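Local coordinates for putative exported protein (Bacteroides fragilis, PDB 3FZX) that binds calcium ions and, as a putative exported barrel protein related to the LolA and LolB lipoprotein carriers, may bind lipids, though its role is unknown, at residues P109-N114 with R148-T153; N114-N117 with D122-D125. All coordinates share one frame; numbering follows the deposited sequence.

Contact 1. Residues P109-N114 with R148-T153; sequences PDAFSN and REFVTT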
loop_
_atom_site.group_PDB
_atom_site.type_symbol
_atom_site.label_atom_id
_atom_site.label_comp_id
_atom_site.label_asym_id
_atom_site.label_seq_id
_atom_site.Cartn_x
_atom_site.Cartn_y
_atom_site.Cartn_z
ATOM N N PRO A 109 -9.720 -11.370 -6.777
ATOM C CA PRO A 109 -9.653 -12.767 -7.149
ATOM C C PRO A 109 -10.012 -13.043 -8.595
ATOM O O PRO A 109 -10.763 -12.292 -9.254
ATOM C CB PRO A 109 -10.667 -13.452 -6.239
ATOM C CG PRO A 109 -11.176 -12.456 -5.310
ATOM C CD PRO A 109 -10.746 -11.100 -5.759
ATOM N N ASP A 110 -9.472 -14.155 -9.060
ATOM C CA ASP A 110 -9.635 -14.631 -10.414
ATOM C C ASP A 110 -10.761 -15.662 -10.427
ATOM O O ASP A 110 -10.524 -16.860 -10.258
ATOM C CB ASP A 110 -8.308 -15.242 -10.866
ATOM C CG ASP A 110 -8.337 -15.753 -12.277
ATOM O OD1 ASP A 110 -9.402 -15.677 -12.942
ATOM O OD2 ASP A 110 -7.261 -16.213 -12.712
ATOM N N ALA A 111 -11.985 -15.176 -10.595
ATOM C CA ALA A 111 -13.189 -16.017 -10.687
ATOM C C ALA A 111 -13.099 -16.941 -11.884
ATOM O O ALA A 111 -13.499 -18.112 -11.829
ATOM C CB ALA A 111 -14.431 -15.145 -10.820
ATOM N N PHE A 112 -12.526 -16.390 -12.949
ATOM C CA PHE A 112 -12.454 -17.024 -14.265
ATOM C C PHE A 112 -11.623 -18.288 -14.245
ATOM O O PHE A 112 -11.874 -19.169 -15.048
ATOM C CB PHE A 112 -11.896 -16.052 -15.332
ATOM C CG PHE A 112 -12.540 -14.661 -15.335
ATOM C CD1 PHE A 112 -13.802 -14.451 -15.894
ATOM C CD2 PHE A 112 -11.849 -13.550 -14.811
ATOM C CE1 PHE A 112 -14.387 -13.147 -15.916
ATOM C CE2 PHE A 112 -12.435 -12.237 -14.834
ATOM C CZ PHE A 112 -13.699 -12.048 -15.394
ATOM N N SER A 113 -10.635 -18.379 -13.354
ATOM C CA SER A 113 -9.880 -19.616 -13.192
ATOM C C SER A 113 -10.339 -20.347 -11.937
ATOM O O SER A 113 -10.495 -21.548 -11.983
ATOM C CB SER A 113 -8.370 -19.369 -13.173
ATOM O OG SER A 113 -7.846 -19.239 -11.861
ATOM N N ASN A 114 -10.539 -19.636 -10.823
ATOM C CA ASN A 114 -11.039 -20.222 -9.556
ATOM C C ASN A 114 -12.489 -19.834 -9.295
ATOM O O ASN A 114 -12.743 -18.807 -8.671
ATOM C CB ASN A 114 -10.181 -19.751 -8.398
ATOM C CG ASN A 114 -8.733 -19.946 -8.675
ATOM O OD1 ASN A 114 -8.373 -20.654 -9.626
ATOM N ND2 ASN A 114 -7.876 -19.311 -7.872
ATOM N N ARG A 148 -16.758 -7.153 0.615
ATOM C CA ARG A 148 -16.820 -7.390 -0.814
ATOM C C ARG A 148 -17.200 -8.876 -1.001
ATOM O O ARG A 148 -16.777 -9.748 -0.234
ATOM C CB ARG A 148 -15.462 -7.107 -1.438
ATOM C CG ARG A 148 -14.975 -5.698 -1.205
ATOM C CD ARG A 148 -13.464 -5.605 -1.273
ATOM N NE ARG A 148 -13.015 -5.755 -2.627
ATOM C CZ ARG A 148 -11.894 -6.354 -3.043
ATOM N NH1 ARG A 148 -11.005 -6.915 -2.213
ATOM N NH2 ARG A 148 -11.680 -6.383 -4.350
ATOM N N GLU A 149 -18.036 -9.143 -1.995
ATOM C CA GLU A 149 -18.466 -10.492 -2.324
ATOM C C GLU A 149 -18.799 -10.637 -3.807
ATOM O O GLU A 149 -19.203 -9.692 -4.485
ATOM C CB GLU A 149 -19.681 -10.904 -1.504
ATOM C CG GLU A 149 -20.944 -10.130 -1.822
ATOM C CD GLU A 149 -22.116 -10.528 -0.925
ATOM O OE1 GLU A 149 -21.946 -11.314 0.024
ATOM O OE2 GLU A 149 -23.219 -10.054 -1.185
ATOM N N PHE A 150 -18.667 -11.870 -4.255
ATOM C CA PHE A 150 -18.899 -12.247 -5.610
ATOM C C PHE A 150 -20.402 -12.276 -5.890
ATOM O O PHE A 150 -21.168 -12.781 -5.079
ATOM C CB PHE A 150 -18.263 -13.636 -5.854
ATOM C CG PHE A 150 -18.501 -14.181 -7.216
ATOM C CD1 PHE A 150 -17.694 -13.800 -8.284
ATOM C CD2 PHE A 150 -19.535 -15.087 -7.440
ATOM C CE1 PHE A 150 -17.907 -14.317 -9.563
ATOM C CE2 PHE A 150 -19.749 -15.611 -8.713
ATOM C CZ PHE A 150 -18.929 -15.215 -9.779
ATOM N N VAL A 151 -20.793 -11.770 -7.059
ATOM C CA VAL A 151 -22.186 -11.797 -7.526
ATOM C C VAL A 151 -22.334 -12.766 -8.711
ATOM O O VAL A 151 -23.080 -13.741 -8.648
ATOM C CB VAL A 151 -22.664 -10.386 -7.930
ATOM C CG1 VAL A 151 -24.093 -10.449 -8.493
ATOM C CG2 VAL A 151 -22.569 -9.419 -6.720
ATOM N N THR A 152 -21.599 -12.495 -9.774
ATOM C CA THR A 152 -21.654 -13.291 -10.975
ATOM C C THR A 152 -20.501 -12.922 -11.923
ATOM O O THR A 152 -19.674 -12.014 -11.629
ATOM C CB THR A 152 -23.008 -13.082 -11.713
ATOM O OG1 THR A 152 -23.133 -14.062 -12.743
ATOM C CG2 THR A 152 -23.122 -11.673 -12.354
ATOM N N THR A 153 -20.437 -13.638 -13.048
ATOM C CA THR A 153 -19.615 -13.194 -14.181
ATOM C C THR A 153 -20.570 -12.983 -15.340
ATOM O O THR A 153 -21.538 -13.726 -15.486
ATOM C CB THR A 153 -18.487 -14.155 -14.547
ATOM O OG1 THR A 153 -19.031 -15.405 -14.990
ATOM C CG2 THR A 153 -17.556 -14.378 -13.332
#

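Contact 2. Residues N114-N117 with D122-D125; sequences NPMN and DEFD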
loop_
_atom_site.group_PDB
_atom_site.type_symbol
_atom_site.label_atom_id
_atom_site.label_comp_id
_atom_site.label_asym_id
_atom_site.label_seq_id
_atom_site.Cartn_x
_atom_site.Cartn_y
_atom_site.Cartn_z
ATOM N N ASN A 114 -10.539 -19.636 -10.823
ATOM C CA ASN A 114 -11.039 -20.222 -9.556
ATOM C C ASN A 114 -12.489 -19.834 -9.295
ATOM O O ASN A 114 -12.743 -18.807 -8.671
ATOM C CB ASN A 114 -10.181 -19.751 -8.398
ATOM C CG ASN A 114 -8.733 -19.946 -8.675
ATOM O OD1 ASN A 114 -8.373 -20.654 -9.626
ATOM N ND2 ASN A 114 -7.876 -19.311 -7.872
ATOM N N PRO A 115 -13.442 -20.671 -9.744
ATOM C CA PRO A 115 -14.850 -20.310 -9.694
ATOM C C PRO A 115 -15.373 -20.123 -8.283
ATOM O O PRO A 115 -14.948 -20.804 -7.334
ATOM C CB PRO A 115 -15.542 -21.497 -10.365
ATOM C CG PRO A 115 -14.683 -22.638 -10.023
ATOM C CD PRO A 115 -13.276 -22.102 -10.064
HETATM N N MSE A 116 -16.291 -19.177 -8.181
HETATM C CA MSE A 116 -16.877 -18.776 -6.939
HETATM C C MSE A 116 -18.361 -18.896 -7.041
HETATM O O MSE A 116 -18.914 -18.729 -8.107
HETATM C CB MSE A 116 -16.501 -17.329 -6.667
HETATM C CG MSE A 116 -15.056 -17.200 -6.317
HETATM SE SE MSE A 116 -14.558 -15.360 -6.045
HETATM C CE MSE A 116 -14.424 -14.779 -7.877
ATOM N N ASN A 117 -18.999 -19.219 -5.926
ATOM C CA ASN A 117 -20.447 -19.200 -5.838
ATOM C C ASN A 117 -20.906 -17.795 -5.436
ATOM O O ASN A 117 -20.209 -17.094 -4.695
ATOM C CB ASN A 117 -20.909 -20.262 -4.856
ATOM C CG ASN A 117 -20.651 -21.671 -5.379
ATOM O OD1 ASN A 117 -20.752 -21.915 -6.574
ATOM N ND2 ASN A 117 -20.312 -22.594 -4.492
ATOM N N ASP A 122 -14.929 -14.570 1.410
ATOM C CA ASP A 122 -13.741 -14.696 2.241
ATOM C C ASP A 122 -12.477 -14.532 1.410
ATOM O O ASP A 122 -11.451 -14.206 1.956
ATOM C CB ASP A 122 -13.795 -15.986 3.089
ATOM C CG ASP A 122 -15.063 -16.039 4.012
ATOM O OD1 ASP A 122 -15.462 -15.019 4.652
ATOM O OD2 ASP A 122 -15.683 -17.120 4.082
ATOM N N GLU A 123 -12.571 -14.659 0.092
ATOM C CA GLU A 123 -11.432 -14.406 -0.787
ATOM C C GLU A 123 -11.188 -12.915 -1.056
ATOM O O GLU A 123 -10.206 -12.595 -1.727
ATOM C CB GLU A 123 -11.587 -15.091 -2.151
ATOM C CG GLU A 123 -11.845 -16.609 -2.115
ATOM C CD GLU A 123 -13.336 -16.985 -1.989
ATOM O OE1 GLU A 123 -14.139 -16.166 -1.451
ATOM O OE2 GLU A 123 -13.692 -18.106 -2.420
ATOM N N PHE A 124 -12.055 -12.013 -0.586
ATOM C CA PHE A 124 -11.888 -10.558 -0.853
ATOM C C PHE A 124 -11.462 -9.835 0.412
ATOM O O PHE A 124 -12.103 -9.990 1.423
ATOM C CB PHE A 124 -13.207 -9.938 -1.317
ATOM C CG PHE A 124 -13.729 -10.473 -2.623
ATOM C CD1 PHE A 124 -14.532 -11.594 -2.658
ATOM C CD2 PHE A 124 -13.445 -9.834 -3.805
ATOM C CE1 PHE A 124 -15.022 -12.058 -3.845
ATOM C CE2 PHE A 124 -13.918 -10.291 -4.990
ATOM C CZ PHE A 124 -14.706 -11.413 -5.027
ATOM N N ASP A 125 -10.401 -9.033 0.361
ATOM C CA ASP A 125 -9.952 -8.269 1.528
ATOM C C ASP A 125 -10.602 -6.883 1.542
ATOM O O ASP A 125 -10.903 -6.307 0.490
ATOM C CB ASP A 125 -8.452 -8.018 1.490
ATOM C CG ASP A 125 -7.618 -9.294 1.552
ATOM O OD1 ASP A 125 -8.045 -10.322 2.144
ATOM O OD2 ASP A 125 -6.489 -9.247 0.999
#

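Contact 1. Residues P109-N114 with R148-T153
Apolar contacts join the two segments, and Ala111 is at their centre. Its CB points toward the strand, lies 3.8 Å from CE1 of Phe150 and meets that ring obliquely. The same methyl is 4.1 Å from CG2 of Thr153. CG2 also sits at the edge of the Phe150 ring, in its plane, and approaches CE1 of Phe112 obliquely at 4.3 Å. The Thr153 torsion (chi1 64°) sets CG2 beside the backbone N and gives OG1 a separate direction, where it bonds to Tyr164 OH. Thr166 of the adjoining strand 161-175 also touches Ala111, Phe112 and Thr153. Segment 148-153 is part of strand 136-158 of a closed antiparallel barrel. A classic beta bulge interrupts it, with Val151 and Thr152 both facing Lys167. Segment 109-114 belongs to the loop between strands 99-107 and 127-133.

The polar bonds within 109-114 shape this loop. Asp110 OD1 accepts from Ser113 N at 3.0 Å, an Asx motif; the donor comes from above the carboxylate plane. Asp110 O accepts from Asn114 N at 2.8 Å.

Contact 2. Residues N114-N117 with D122-D125
Glu123 touches Met116 with its side chain, while its backbone O accepts a hydrogen bond from ND2 of Asn107. The OD1 of the same Asn107 amide accepts from Asp125 N. One side chain at the end of strand 99-107 therefore holds the backbone on both sides of Phe124. On the other segment, Asn117 N donates to OD2 of Asp120, within the loop that separates the two.

Between 114-117 and 122-125 themselves the contact is made by side chains. Residue 116 is modelled as selenomethionine. Its selenium does most of the touching. SE of Met116 lies 4.0 Å from CE1 of Phe124 and 4.1 Å from CZ, so it sits near the bond between these two ring carbons. The approach to the ring is oblique, with the selenium 60° off the ring normal as seen from the ring centroid.

The Met116 side chain runs extended from CA to SE. It then bends at chi3, -78°, which turns the terminal methyl CE toward Ala111. Phe150 of strand 136-158 touches both Met116 and Phe124.

Glu123 makes a looser approach. Its OE2 comes to 4.2 Å from CG of Met116. This oxygen lies beside the aliphatic part of the side chain, short of the selenium. Glu123 is exposed, whereas Phe124 is buried.

Asp122 is a ligand of a bound calcium ion. The residues between the two segments include Gly119 and Asp121, which bind calcium too. Met116 and Phe124 form a Met-aromatic contact between the two ends of a calcium-binding loop.

Contacts 1 and 2 lie side by side, their centres about 6 Å apart, and share Asn114. Arg148 NH1 probably donates to Asp125 O at 2.8 Å, linking barrel strand and loop. CD of Pro109 packs on CE2 of Phe124 at 3.4 Å. Asp122 of contact 2 binds a calcium ion, as do Gly119 and Asp121 nearby. Glu149 of contact 1 is a calcium ligand too, though the model has no ion bound to it in this chain. The side chains of Phe150 and Glu123 are each about 8 Å from one of the bound calcium ions. Phe150 also bonds through its backbone to Gly119 and Asp120, which joins the calcium-binding loop to strand 136-158.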